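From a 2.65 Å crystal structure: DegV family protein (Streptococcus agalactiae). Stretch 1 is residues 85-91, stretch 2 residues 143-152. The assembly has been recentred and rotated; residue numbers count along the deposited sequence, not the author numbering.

Stretch 1 85-91: THVLGLF
Stretch 2, residues 143-152: DFDVIVNKIQ

The contact packs a helix against a strand of the same chain, and the two run almost parallel: the axes of strand 86-89 and helix 144-152 diverge by 8° in their N-to-C directions and approach to 10.4 Å. Nearest CA pairs set the register: His86 CA lies 7.5 Å from Phe144 CA, Leu88 CA lies 7.8 Å from Val148 CA, and Leu90 CA lies 9.6 Å from Ile151 CA. Strand phi/psi values are -128/156 at His86, -136/130 at Val87, -116/114 at Leu88 and -101/116 at Gly89. His86, Leu88 and Leu90 point CA-to-CB toward the helix, whereas Val87 points away, the alternation expected of an extended chain. No hydrogen bond crosses the interface, which buries 331 Å² in total.

Asp143 (-69/149) occupies the N-cap position, but its side chain makes no capping bond; its backbone O instead accepts from Ile147 N at 2.9 Å, the first of the i to i+4 bonds that continue to Gln152 N and Val148 O, also 2.9 Å.

Phe144 (-50/-49; chi1 -171°, t; chi2 74°) has the largest covered area, 89 Å². Over one face of its ring lies His86, with CD2 3.4 Å from Phe144 CG; the ring centroids are 4.8 Å apart and the planes meet at 37°, an oblique pairing. His86 adopts chi1 -62° (m) and chi2 75°, and its ND1 shares a 2.7 Å hydrogen bond with Thr85 OG1, where chi1 is 65° (p). At the edge of the Phe144 ring, near its plane, Val87 O lies 3.3 Å from Phe144 CZ and Leu88 N 4.3 Å from Phe144 CE1. Thus Val87, though its side chain (t) points away, meets the helix through its carbonyl.

Asp145 and Val146 make no contact with the strand. One turn on from Phe144, Ile147 (m, t) places CG2 4.4 Å from Leu88 CD2. Val148 (chi1 174°, t) points sideways, yet its CG2 reaches Leu88 CD1 at 4.3 Å. Leu88 itself is t, p (-171°, 59°), which directs its two methyls to different helix residues.

Asn149 and Lys150 do not touch the strand; a weak bond joins Asn149 ND2 to Asp145 O at 3.4 Å. Ile151 (-71/-42; m, m) points toward stretch 1 and touches two of its residues, with Ile151 CG1 4.4 Å from Leu88 CD2 and Ile151 CG2 4.0 Å from Leu90 CD2 (Leu90 is m, t). Leu88 therefore touches four helix residues, through apolar side-chain distances that indicate van der Waals packing.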

# COMPACT_ATOMS: atom_id res chain seq x y z
N THR A 85 12.01 -23.11 0.79
CA THR A 85 13.14 -22.97 1.72
C THR A 85 13.23 -21.59 2.37
O THR A 85 13.66 -21.47 3.51
CB THR A 85 14.48 -23.25 1.04
OG1 THR A 85 14.72 -22.25 0.03
CG2 THR A 85 14.47 -24.63 0.41
N HIS A 86 12.84 -20.56 1.63
CA HIS A 86 12.87 -19.20 2.13
C HIS A 86 11.53 -18.54 1.95
O HIS A 86 10.74 -18.92 1.07
CB HIS A 86 13.91 -18.38 1.39
CG HIS A 86 15.32 -18.87 1.55
ND1 HIS A 86 15.79 -19.98 0.89
CD2 HIS A 86 16.36 -18.39 2.26
CE1 HIS A 86 17.06 -20.17 1.21
NE2 HIS A 86 17.43 -19.22 2.04
N VAL A 87 11.27 -17.53 2.79
CA VAL A 87 10.04 -16.75 2.73
C VAL A 87 10.33 -15.25 2.87
O VAL A 87 11.03 -14.83 3.80
CB VAL A 87 9.05 -17.21 3.84
CG1 VAL A 87 7.80 -16.32 3.86
CG2 VAL A 87 8.66 -18.68 3.66
N LEU A 88 9.77 -14.46 1.95
CA LEU A 88 9.75 -12.99 2.10
C LEU A 88 8.33 -12.46 2.24
O LEU A 88 7.51 -12.57 1.32
CB LEU A 88 10.48 -12.32 0.94
CG LEU A 88 10.75 -10.81 1.04
CD1 LEU A 88 11.58 -10.46 2.26
CD2 LEU A 88 11.46 -10.36 -0.22
N GLY A 89 8.03 -11.90 3.41
CA GLY A 89 6.71 -11.35 3.71
C GLY A 89 6.75 -9.84 3.58
O GLY A 89 7.47 -9.17 4.34
N LEU A 90 5.99 -9.33 2.60
CA LEU A 90 5.91 -7.89 2.30
C LEU A 90 4.48 -7.35 2.50
O LEU A 90 3.66 -7.32 1.57
CB LEU A 90 6.41 -7.60 0.89
CG LEU A 90 7.88 -7.84 0.59
CD1 LEU A 90 8.15 -7.60 -0.89
CD2 LEU A 90 8.77 -6.96 1.45
N PHE A 91 4.20 -6.95 3.73
CA PHE A 91 2.86 -6.55 4.12
C PHE A 91 2.74 -5.04 4.32
O PHE A 91 3.75 -4.32 4.39
CB PHE A 91 2.46 -7.27 5.41
CG PHE A 91 2.65 -8.75 5.36
CD1 PHE A 91 1.77 -9.55 4.63
CD2 PHE A 91 3.71 -9.35 6.04
CE1 PHE A 91 1.96 -10.92 4.56
CE2 PHE A 91 3.90 -10.71 6.00
CZ PHE A 91 3.02 -11.51 5.25
N ASP A 143 20.99 -14.32 -3.96
CA ASP A 143 20.88 -14.93 -2.63
C ASP A 143 19.85 -14.19 -1.79
O ASP A 143 19.67 -12.98 -1.93
CB ASP A 143 22.22 -14.91 -1.88
CG ASP A 143 23.17 -16.01 -2.34
OD1 ASP A 143 22.70 -17.13 -2.65
OD2 ASP A 143 24.39 -15.75 -2.39
N PHE A 144 19.21 -14.95 -0.90
CA PHE A 144 18.17 -14.43 -0.04
C PHE A 144 18.57 -13.15 0.68
O PHE A 144 17.83 -12.17 0.63
CB PHE A 144 17.70 -15.48 0.95
CG PHE A 144 16.48 -15.08 1.70
CD1 PHE A 144 15.23 -15.07 1.08
CD2 PHE A 144 16.57 -14.69 3.03
CE1 PHE A 144 14.09 -14.68 1.76
CE2 PHE A 144 15.44 -14.31 3.73
CZ PHE A 144 14.19 -14.30 3.09
N ASP A 145 19.74 -13.13 1.32
CA ASP A 145 20.19 -11.92 2.04
C ASP A 145 20.36 -10.71 1.13
O ASP A 145 20.07 -9.58 1.54
CB ASP A 145 21.49 -12.16 2.81
CG ASP A 145 21.29 -13.05 4.01
OD1 ASP A 145 20.16 -13.57 4.21
OD2 ASP A 145 22.28 -13.25 4.76
N VAL A 146 20.83 -10.96 -0.09
CA VAL A 146 21.00 -9.93 -1.10
C VAL A 146 19.65 -9.40 -1.59
O VAL A 146 19.46 -8.19 -1.75
CB VAL A 146 21.88 -10.45 -2.27
CG1 VAL A 146 22.16 -9.34 -3.29
CG2 VAL A 146 23.19 -11.01 -1.75
N ILE A 147 18.70 -10.30 -1.84
CA ILE A 147 17.37 -9.87 -2.25
C ILE A 147 16.80 -8.98 -1.16
O ILE A 147 16.47 -7.83 -1.43
CB ILE A 147 16.45 -11.07 -2.56
CG1 ILE A 147 17.01 -11.83 -3.77
CG2 ILE A 147 15.02 -10.60 -2.79
CD1 ILE A 147 16.18 -13.00 -4.25
N VAL A 148 16.73 -9.51 0.06
CA VAL A 148 16.27 -8.78 1.27
C VAL A 148 16.92 -7.40 1.39
O VAL A 148 16.30 -6.40 1.80
CB VAL A 148 16.60 -9.59 2.55
CG1 VAL A 148 16.26 -8.79 3.80
CG2 VAL A 148 15.86 -10.89 2.57
N ASN A 149 18.20 -7.39 1.06
CA ASN A 149 19.00 -6.19 1.05
C ASN A 149 18.48 -5.19 0.02
O ASN A 149 18.18 -4.04 0.36
CB ASN A 149 20.41 -6.59 0.72
CG ASN A 149 21.38 -6.07 1.69
OD1 ASN A 149 21.84 -4.93 1.56
ND2 ASN A 149 21.72 -6.89 2.69
N LYS A 150 18.39 -5.64 -1.22
CA LYS A 150 17.91 -4.83 -2.34
C LYS A 150 16.51 -4.31 -2.05
O LYS A 150 16.20 -3.15 -2.37
CB LYS A 150 17.93 -5.64 -3.63
CG LYS A 150 17.74 -4.81 -4.90
CD LYS A 150 18.26 -5.57 -6.13
CE LYS A 150 17.78 -4.98 -7.46
NZ LYS A 150 18.66 -3.90 -7.97
N ILE A 151 15.67 -5.14 -1.45
CA ILE A 151 14.32 -4.72 -1.15
C ILE A 151 14.27 -3.67 -0.03
O ILE A 151 13.54 -2.70 -0.15
CB ILE A 151 13.40 -5.91 -0.88
CG1 ILE A 151 13.18 -6.74 -2.15
CG2 ILE A 151 12.06 -5.43 -0.32
CD1 ILE A 151 12.23 -6.12 -3.18
N GLN A 152 15.06 -3.85 1.03
CA GLN A 152 15.14 -2.85 2.11
C GLN A 152 15.58 -1.47 1.65
O GLN A 152 14.99 -0.45 2.06
CB GLN A 152 16.02 -3.34 3.25
CG GLN A 152 15.21 -3.86 4.44
CD GLN A 152 15.94 -4.94 5.25
OE1 GLN A 152 17.15 -5.16 5.08
NE2 GLN A 152 15.18 -5.62 6.13